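Local coordinates for lipoprotein (Klebsiella pneumoniae subsp. pneumoniae, PDB 4HWM) that is of unknown function but folds into a small closed antiparallel beta barrel, probably carried at the bacterial cell envelope by a lipid anchor, at residues A19-W25 against R88-I93; F52-Q56 against Y95-T99; A62-K66 against V77-D82. All blocks are in the same frame, centred on the assembly; numbering follows the deposited sequence. Where two conformers were deposited one is given.

Interaction 1 (A19-W25 against R88-I93); sequences AGLAGFW and REGNTI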
loop_
_atom_site.group_PDB
_atom_site.type_symbol
_atom_site.label_atom_id
_atom_site.label_comp_id
_atom_site.label_asym_id
_atom_site.label_seq_id
_atom_site.Cartn_x
_atom_site.Cartn_y
_atom_site.Cartn_z
ATOM N N ALA A 19 7.035 -13.838 0.136
ATOM C CA ALA A 19 8.387 -13.495 -0.220
ATOM C C ALA A 19 8.418 -12.571 -1.441
ATOM O O ALA A 19 7.808 -12.850 -2.471
ATOM C CB ALA A 19 9.194 -14.771 -0.517
ATOM N N GLY A 20 9.153 -11.472 -1.303
ATOM C CA GLY A 20 9.355 -10.520 -2.382
ATOM C C GLY A 20 8.415 -9.323 -2.359
ATOM O O GLY A 20 8.680 -8.392 -3.072
ATOM N N LEU A 21 7.338 -9.372 -1.570
ATOM C CA LEU A 21 6.328 -8.313 -1.571
ATOM C C LEU A 21 6.631 -7.226 -0.547
ATOM O O LEU A 21 6.337 -6.064 -0.802
ATOM C CB LEU A 21 4.928 -8.853 -1.366
ATOM C CG LEU A 21 3.791 -7.824 -1.468
ATOM C CD1 LEU A 21 3.765 -7.137 -2.867
ATOM C CD2 LEU A 21 2.438 -8.449 -1.077
ATOM N N ALA A 22 7.235 -7.565 0.578
ATOM C CA ALA A 22 7.537 -6.569 1.593
ATOM C C ALA A 22 8.458 -5.518 1.008
ATOM O O ALA A 22 9.442 -5.824 0.331
ATOM C CB ALA A 22 8.145 -7.216 2.844
ATOM N N GLY A 23 8.136 -4.252 1.261
ATOM C CA GLY A 23 8.937 -3.157 0.720
ATOM C C GLY A 23 8.137 -1.880 0.590
ATOM O O GLY A 23 7.041 -1.765 1.099
ATOM N N PHE A 24 8.777 -0.939 -0.075
ATOM C CA PHE A 24 8.168 0.297 -0.535
ATOM C C PHE A 24 7.932 0.192 -2.043
ATOM O O PHE A 24 8.818 -0.218 -2.785
ATOM C CB PHE A 24 9.085 1.492 -0.306
ATOM C CG PHE A 24 9.458 1.748 1.128
ATOM C CD1 PHE A 24 8.525 1.741 2.123
ATOM C CD2 PHE A 24 10.763 2.056 1.454
ATOM C CE1 PHE A 24 8.880 2.032 3.435
ATOM C CE2 PHE A 24 11.135 2.329 2.755
ATOM C CZ PHE A 24 10.190 2.329 3.752
ATOM N N TRP A 25 6.739 0.602 -2.470
ATOM C CA TRP A 25 6.336 0.562 -3.863
ATOM C C TRP A 25 5.827 1.941 -4.243
ATOM O O TRP A 25 5.084 2.530 -3.467
ATOM C CB TRP A 25 5.237 -0.494 -4.006
ATOM C CG TRP A 25 5.697 -1.848 -3.608
ATOM C CD1 TRP A 25 5.628 -2.415 -2.364
ATOM C CD2 TRP A 25 6.325 -2.808 -4.450
ATOM N NE1 TRP A 25 6.189 -3.662 -2.381
ATOM C CE2 TRP A 25 6.613 -3.937 -3.650
ATOM C CE3 TRP A 25 6.665 -2.839 -5.804
ATOM C CZ2 TRP A 25 7.245 -5.061 -4.160
ATOM C CZ3 TRP A 25 7.261 -4.000 -6.315
ATOM C CH2 TRP A 25 7.552 -5.071 -5.483
ATOM N N ARG A 88 2.207 -9.237 -7.939
ATOM C CA ARG A 88 3.578 -8.853 -8.112
ATOM C C ARG A 88 4.228 -9.599 -9.283
ATOM O O ARG A 88 3.997 -10.797 -9.474
ATOM C CB ARG A 88 4.372 -9.134 -6.835
ATOM C CG ARG A 88 5.795 -8.596 -6.878
ATOM C CD ARG A 88 6.526 -8.842 -5.551
ATOM N NE ARG A 88 6.930 -10.235 -5.348
ATOM C CZ ARG A 88 8.043 -10.770 -5.847
ATOM N NH1 ARG A 88 8.860 -10.046 -6.583
ATOM N NH2 ARG A 88 8.350 -12.047 -5.588
ATOM N N GLU A 89 5.035 -8.864 -10.035
ATOM C CA GLU A 89 5.972 -9.445 -11.002
ATOM C C GLU A 89 7.320 -8.756 -10.862
ATOM O O GLU A 89 7.564 -7.643 -11.362
ATOM C CB GLU A 89 5.475 -9.361 -12.448
ATOM C CG GLU A 89 6.125 -10.432 -13.346
ATOM C CD GLU A 89 5.579 -11.819 -13.046
ATOM O OE1 GLU A 89 4.444 -12.114 -13.486
ATOM O OE2 GLU A 89 6.276 -12.607 -12.359
ATOM N N GLY A 90 8.215 -9.410 -10.126
ATOM C CA GLY A 90 9.543 -8.891 -9.924
ATOM C C GLY A 90 9.489 -7.583 -9.133
ATOM O O GLY A 90 9.002 -7.555 -8.006
ATOM N N ASN A 91 10.006 -6.518 -9.743
ATOM C CA ASN A 91 10.068 -5.194 -9.112
ATOM C C ASN A 91 8.889 -4.284 -9.433
ATOM O O ASN A 91 8.984 -3.067 -9.249
ATOM C CB ASN A 91 11.365 -4.495 -9.477
ATOM C CG ASN A 91 12.561 -5.159 -8.855
ATOM O OD1 ASN A 91 12.467 -5.731 -7.756
ATOM N ND2 ASN A 91 13.701 -5.104 -9.556
ATOM N N THR A 92 7.800 -4.864 -9.907
ATOM C CA THR A 92 6.554 -4.126 -10.082
ATOM C C THR A 92 5.372 -4.866 -9.492
ATOM O O THR A 92 5.344 -6.109 -9.441
ATOM C CB THR A 92 6.259 -3.766 -11.561
ATOM O OG1 THR A 92 5.839 -4.926 -12.260
ATOM C CG2 THR A 92 7.479 -3.181 -12.241
ATOM N N ILE A 93 4.419 -4.085 -8.993
ATOM C CA ILE A 93 3.126 -4.598 -8.586
ATOM C C ILE A 93 1.993 -3.938 -9.370
ATOM O O ILE A 93 2.114 -2.767 -9.780
ATOM C CB ILE A 93 2.840 -4.484 -7.062
ATOM C CG1 ILE A 93 2.870 -3.021 -6.585
ATOM C CG2 ILE A 93 3.783 -5.385 -6.263
ATOM C CD1 ILE A 93 2.385 -2.837 -5.163
HETATM O O HOH W 1 5.237 -11.821 -3.755
#
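Ala19 O is held by Arg88 in two ways, directly by NH2 and through water 1. Arg88 NH2 makes a long, weak hydrogen bond to it (3.3 Å), and water 1 donates to it while accepting from Arg88 NE, 2.8 Å from the water oxygen. The guanidinium also lies with one face over Gly20 CA, and Arg88 CD comes to 3.3 Å from Gly20 O. Its other terminal nitrogen turns back to its own segment, where NH1 donates in the guanidinium plane to Gly90 O (2.9 Å). A bend at chi3 (74°) carries the end of the chain over Gly20, so one side chain ties the 19-21 loop to the type II' turn from Glu89 to Thr92.

Next to the arginine, the packing centres on Trp25 and illustrates how an indole can be fixed on several sides. Ile93 CG2 sits over the six-membered ring of Trp25, 3.7 Å from its centroid and 8° off the normal, a CH-pi contact. The same methyl meets Leu21 CD1. At the ring edge, Trp25 CZ3 comes 3.5 Å from Asn91 O, and Gly90 O lies near the ring plane beside CH2. Trp25 NE1 donates to Leu21 O at 2.9 Å, which fixes the rotation of the indole and satisfies its N-H.

Arg102 hydrogen-bonds to Gly20 O and Asn91 OD1, bringing strand 98-103 into the contact. That strand lies between 23-26 and 92-95 where the barrel closes, with Leu100 against Trp25 and Ile93, while Leu43 of strand 40-45 packs on Ile93.

Interaction 2 (F52-Q56 against Y95-T99); sequences FDCRQ and YDRMT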
loop_
_atom_site.group_PDB
_atom_site.type_symbol
_atom_site.label_atom_id
_atom_site.label_comp_id
_atom_site.label_asym_id
_atom_site.label_seq_id
_atom_site.Cartn_x
_atom_site.Cartn_y
_atom_site.Cartn_z
ATOM N N PHE A 52 0.320 0.497 3.984
ATOM C CA PHE A 52 0.015 1.928 3.979
ATOM C C PHE A 52 -0.094 2.385 2.549
ATOM O O PHE A 52 0.869 2.236 1.779
ATOM C CB PHE A 52 1.138 2.690 4.692
ATOM C CG PHE A 52 0.776 4.090 5.123
ATOM C CD1 PHE A 52 -0.201 4.300 6.073
ATOM C CD2 PHE A 52 1.422 5.189 4.579
ATOM C CE1 PHE A 52 -0.488 5.589 6.506
ATOM C CE2 PHE A 52 1.119 6.464 4.984
ATOM C CZ PHE A 52 0.144 6.669 5.923
ATOM N N ASP A 53 -1.264 2.916 2.197
ATOM C CA ASP A 53 -1.595 3.323 0.813
ATOM C C ASP A 53 -1.614 4.845 0.838
ATOM O O ASP A 53 -2.469 5.404 1.524
ATOM C CB ASP A 53 -2.957 2.714 0.452
ATOM C CG ASP A 53 -3.481 3.134 -0.913
ATOM O OD1 ASP A 53 -3.147 4.225 -1.391
ATOM O OD2 ASP A 53 -4.261 2.354 -1.477
ATOM N N CYS A 54 -0.650 5.484 0.157
ATOM C CA CYS A 54 -0.472 6.941 0.240
ATOM C C CYS A 54 -0.441 7.491 -1.159
ATOM O O CYS A 54 0.405 7.106 -1.954
ATOM C CB CYS A 54 0.818 7.260 0.992
ATOM S SG CYS A 54 1.120 8.995 1.263
ATOM N N ARG A 55 -1.373 8.375 -1.469
ATOM C CA ARG A 55 -1.487 8.941 -2.807
ATOM C C ARG A 55 -1.463 10.446 -2.686
ATOM O O ARG A 55 -2.006 10.987 -1.751
ATOM C CB ARG A 55 -2.766 8.474 -3.453
ATOM C CG ARG A 55 -2.849 6.966 -3.446
ATOM C CD ARG A 55 -4.014 6.474 -4.182
ATOM N NE ARG A 55 -4.349 5.098 -3.832
ATOM C CZ ARG A 55 -5.149 4.294 -4.507
ATOM N NH1 ARG A 55 -5.759 4.707 -5.615
ATOM N NH2 ARG A 55 -5.379 3.082 -4.030
ATOM N N GLN A 56 -0.822 11.119 -3.621
ATOM C CA GLN A 56 -0.615 12.547 -3.495
ATOM C C GLN A 56 -0.632 13.247 -4.840
ATOM O O GLN A 56 -0.157 12.728 -5.855
ATOM C CB GLN A 56 0.708 12.833 -2.804
ATOM C CG GLN A 56 1.928 12.321 -3.503
ATOM C CD GLN A 56 3.156 12.507 -2.678
ATOM O OE1 GLN A 56 3.697 13.635 -2.595
ATOM N NE2 GLN A 56 3.631 11.435 -2.074
ATOM N N TYR A 95 -1.715 -2.744 -8.620
ATOM C CA TYR A 95 -2.448 -2.391 -7.433
ATOM C C TYR A 95 -3.444 -1.285 -7.767
ATOM O O TYR A 95 -3.049 -0.213 -8.211
ATOM C CB TYR A 95 -1.475 -1.900 -6.360
ATOM C CG TYR A 95 -2.156 -1.443 -5.110
ATOM C CD1 TYR A 95 -2.804 -2.355 -4.282
ATOM C CD2 TYR A 95 -2.095 -0.119 -4.697
ATOM C CE1 TYR A 95 -3.417 -1.953 -3.134
ATOM C CE2 TYR A 95 -2.713 0.287 -3.547
ATOM C CZ TYR A 95 -3.377 -0.618 -2.766
ATOM O OH TYR A 95 -4.000 -0.267 -1.623
ATOM N N ASP A 96 -4.714 -1.561 -7.519
ATOM C CA ASP A 96 -5.814 -0.618 -7.740
ATOM C C ASP A 96 -5.692 0.125 -9.079
ATOM O O ASP A 96 -5.748 1.343 -9.140
ATOM C CB ASP A 96 -5.943 0.335 -6.555
ATOM C CG ASP A 96 -7.268 1.077 -6.538
ATOM O OD1 ASP A 96 -8.257 0.599 -7.149
ATOM O OD2 ASP A 96 -7.299 2.162 -5.925
ATOM N N ARG A 97 -5.490 -0.630 -10.142
ATOM C CA ARG A 97 -5.493 -0.105 -11.508
ATOM C C ARG A 97 -4.260 0.743 -11.848
ATOM O O ARG A 97 -4.232 1.455 -12.857
ATOM C CB ARG A 97 -6.825 0.646 -11.804
ATOM C CG ARG A 97 -8.059 -0.238 -11.508
ATOM C CD ARG A 97 -9.433 0.394 -11.811
ATOM N NE ARG A 97 -9.739 1.448 -10.846
ATOM C CZ ARG A 97 -9.559 2.760 -11.054
ATOM N NH1 ARG A 97 -9.109 3.222 -12.214
ATOM N NH2 ARG A 97 -9.842 3.613 -10.095
HETATM N N MSE A 98 -3.206 0.583 -11.058
HETATM C CA MSE A 98 -1.940 1.257 -11.261
HETATM C C MSE A 98 -0.792 0.272 -11.255
HETATM O O MSE A 98 -0.959 -0.886 -10.870
HETATM C CB MSE A 98 -1.686 2.249 -10.135
HETATM C CG MSE A 98 -2.809 3.281 -9.953
HETATM SE SE MSE A 98 -2.578 4.454 -8.481
HETATM C CE MSE A 98 -2.907 3.157 -7.060
ATOM N N THR A 99 0.356 0.748 -11.695
ATOM C CA THR A 99 1.603 -0.029 -11.653
ATOM C C THR A 99 2.572 0.710 -10.764
ATOM O O THR A 99 2.864 1.884 -10.992
ATOM C CB THR A 99 2.216 -0.186 -13.047
ATOM O OG1 THR A 99 1.289 -0.897 -13.887
ATOM C CG2 THR A 99 3.529 -0.989 -12.998
HETATM O O HOH W 2 -6.520 3.975 -8.609
#
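Arg55 joins two carboxylates, Asp53 on its own strand and Asp96 across the barrel, in one salt-bridge network. It holds Asp53 side-on: NE donates to OD1 and NH2 to OD2, both 2.9 Å long and nearly straight at 174°, each oxygen using its syn lone pair. Asp96 is met end-on, with NH2 and NH1 both directed to the single oxygen OD2, at 2.9 and 3.0 Å. The carboxylate is turned 61° from the guanidinium plane, yet OD2 itself stays in that plane; NH2 finds its anti lone pair, whereas NH1 comes in on the anti side, tilted out of the carboxylate plane. Four N-H groups thus serve the two acids, and NH1 also makes a weak bond to water 2, which donates to Asp96 O.

Tyr95 completes the grip on Asp53. Its OH donates to OD2 over 2.6 Å, on the anti side and out of the carboxylate plane, so OD2 accepts from both tyrosine and arginine; this arrangement would probably favour the ionised acid. Asn76 also hydrogen-bonds to the hydroxyl.

Apolar packing covers one face of the guanidinium. The methyl CE of selenomethionine Met98 lies 3.5 Å above the centre of the Arg55 guanidinium, brought there by the bend at chi3 (-71°). Both Asp96 and Met98 are positioned by the type I' turn from Tyr95 to Met98.

The contact crosses the barrel interior from strand 50-56 to the hairpin of strands 92-95 and 98-103. Met34 and Ala41 border Arg55 and Met98, Tyr84 of strand 83-89 meets the Tyr95 ring, and on the other face of strand 50-56 helix 108-118 packs against Phe52 and is tied to Cys54 by the disulfide to Cys110.

Interaction 3 (A62-K66 against V77-D82); sequences AQPGK and VTASLD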
loop_
_atom_site.group_PDB
_atom_site.type_symbol
_atom_site.label_atom_id
_atom_site.label_comp_id
_atom_site.label_asym_id
_atom_site.label_seq_id
_atom_site.Cartn_x
_atom_site.Cartn_y
_atom_site.Cartn_z
ATOM N N ALA A 62 -3.892 9.193 2.637
ATOM C CA ALA A 62 -3.161 8.031 3.086
ATOM C C ALA A 62 -4.023 7.176 4.027
ATOM O O ALA A 62 -4.794 7.707 4.835
ATOM C CB ALA A 62 -1.887 8.479 3.772
ATOM N N GLN A 63 -3.905 5.860 3.892
ATOM C CA GLN A 63 -4.730 4.921 4.653
ATOM C C GLN A 63 -3.940 3.700 5.045
ATOM O O GLN A 63 -3.414 3.017 4.177
ATOM C CB GLN A 63 -5.917 4.431 3.819
ATOM C CG GLN A 63 -6.809 5.551 3.247
ATOM C CD GLN A 63 -7.652 5.022 2.139
ATOM O OE1 GLN A 63 -7.512 5.447 0.986
ATOM N NE2 GLN A 63 -8.462 4.017 2.444
ATOM N N PRO A 64 -3.884 3.402 6.353
ATOM C CA PRO A 64 -3.329 2.126 6.779
ATOM C C PRO A 64 -4.213 0.957 6.310
ATOM O O PRO A 64 -5.403 1.123 6.048
ATOM C CB PRO A 64 -3.296 2.258 8.310
ATOM C CG PRO A 64 -3.189 3.793 8.549
ATOM C CD PRO A 64 -4.118 4.326 7.482
ATOM N N GLY A 65 -3.640 -0.242 6.237
ATOM C CA GLY A 65 -4.378 -1.447 5.904
ATOM C C GLY A 65 -3.632 -2.699 6.350
ATOM O O GLY A 65 -2.630 -2.616 7.053
ATOM N N LYS A 66 -4.153 -3.829 5.906
ATOM C CA LYS A 66 -3.615 -5.140 6.231
ATOM C C LYS A 66 -3.701 -6.021 5.021
ATOM O O LYS A 66 -4.708 -6.005 4.342
ATOM C CB LYS A 66 -4.481 -5.852 7.303
ATOM C CG LYS A 66 -4.537 -5.199 8.613
ATOM C CD LYS A 66 -5.541 -5.886 9.528
ATOM C CE LYS A 66 -5.696 -5.201 10.847
ATOM N NZ LYS A 66 -6.836 -5.858 11.602
ATOM N N VAL A 77 -6.449 -4.859 2.447
ATOM C CA VAL A 77 -7.708 -4.438 3.065
ATOM C C VAL A 77 -7.433 -3.164 3.862
ATOM O O VAL A 77 -6.693 -3.187 4.826
ATOM C CB VAL A 77 -8.302 -5.527 4.015
ATOM C CG1 VAL A 77 -9.652 -5.064 4.546
ATOM C CG2 VAL A 77 -8.391 -6.871 3.290
ATOM N N THR A 78 -7.997 -2.032 3.450
ATOM C CA THR A 78 -7.713 -0.791 4.168
ATOM C C THR A 78 -8.567 -0.704 5.400
ATOM O O THR A 78 -9.571 -1.411 5.511
ATOM C CB THR A 78 -7.983 0.468 3.340
ATOM O OG1 THR A 78 -9.389 0.558 3.098
ATOM C CG2 THR A 78 -7.221 0.480 2.060
ATOM N N ALA A 79 -8.222 0.240 6.282
ATOM C CA ALA A 79 -8.947 0.453 7.540
ATOM C C ALA A 79 -10.412 0.868 7.323
ATOM O O ALA A 79 -11.213 0.763 8.244
ATOM C CB ALA A 79 -8.207 1.462 8.426
ATOM N N SER A 80 -10.733 1.338 6.108
ATOM C CA SER A 80 -12.120 1.630 5.699
ATOM C C SER A 80 -12.780 0.467 4.963
ATOM O O SER A 80 -13.892 0.604 4.454
ATOM C CB SER A 80 -12.144 2.862 4.799
ATOM O OG SER A 80 -11.520 3.946 5.442
ATOM N N LEU A 81 -12.085 -0.672 4.889
ATOM C CA LEU A 81 -12.562 -1.908 4.257
ATOM C C LEU A 81 -12.662 -1.851 2.719
ATOM O O LEU A 81 -13.411 -2.603 2.100
ATOM C CB LEU A 81 -13.856 -2.431 4.901
ATOM C CG LEU A 81 -13.790 -3.002 6.318
ATOM C CD1 LEU A 81 -15.191 -3.469 6.754
ATOM C CD2 LEU A 81 -12.781 -4.147 6.439
ATOM N N ASP A 82 -11.847 -1.007 2.095
ATOM C CA ASP A 82 -11.586 -1.167 0.663
ATOM C C ASP A 82 -10.731 -2.445 0.535
ATOM O O ASP A 82 -9.851 -2.681 1.369
ATOM C CB ASP A 82 -10.831 0.029 0.068
ATOM C CG ASP A 82 -11.416 1.374 0.464
ATOM O OD1 ASP A 82 -12.620 1.616 0.180
ATOM O OD2 ASP A 82 -10.651 2.195 1.045
#
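The side-chain amide of Gln63 and the carboxylate of Asp82 meet almost perpendicularly, their planes 83° apart. Gln63 NE2 donates at its amide edge, in plane, to Asp82 OD2 (3.2 Å), which it meets nearly head-on to the C-O bond. From above the carboxylate plane comes a second donor: Thr78 OG1, 2.9 Å from the same OD2. This is the open end of the beta hairpin formed by strands 60-70 and 73-78, part of the closed antiparallel barrel, where strand 73-78 runs out into a type I turn from Thr78 to Leu81.

Thr78 organises that turn. With OG1 between the backbone N and the carbonyl carbon (chi1 66°), the hydroxyl faces the returning chain, donating to Asp82 OD2 and accepting from Asp82 N at 3.1 Å. Asp82 is therefore tied to Thr78 through both its backbone and its carboxylate, and the fixed carboxylate in turn receives Gln63 from the neighbouring strand. The extended glutamine chain spans the distance from strand to turn.

Along the strands, Lys66 and Val77 form a hydrogen-bonded antiparallel pair: Lys66 N donates to Val77 O and Val77 N to Lys66 O, each over 2.8 Å. Gly65 and Thr78 form the adjoining non-hydrogen-bonded pair, with their CA atoms unusually close, at 3.8 Å. Gly65, lacking a side chain, permits this approach. The lysine amine departs from the pair to Tyr9, where it has both a hydrogen bond to the carbonyl and a cation-pi contact. Strand 50-56 flanks the other edge of 60-70, with Phe52 against Pro64. Beyond Gly65, pairing is carried into the turn by Ala79 N, which donates to Pro64 O at 3.0 Å with an angle of 150° at the hydrogen.

All three contacts belong to one antiparallel barrel, seen at different places around its wall. Interactions 1 and 2 have centres about 13 Å apart and touch through the hairpin of strands 92-95 and 98-103; their segments alternate along the chain. Interaction 3 is nested inside the loops closed by both. Its centre is about 12 Å from that of interaction 2, which it touches where strands 50-56 and 60-70 pair, and about 19 Å from that of interaction 1, across the chain's centre. Interaction 1 packs the first strand against the 83-89/92-95 hairpin, next to the seam where 23-26 pairs with 98-103; interaction 2 bridges the interior, and interaction 3 secures a hairpin between sequential strands.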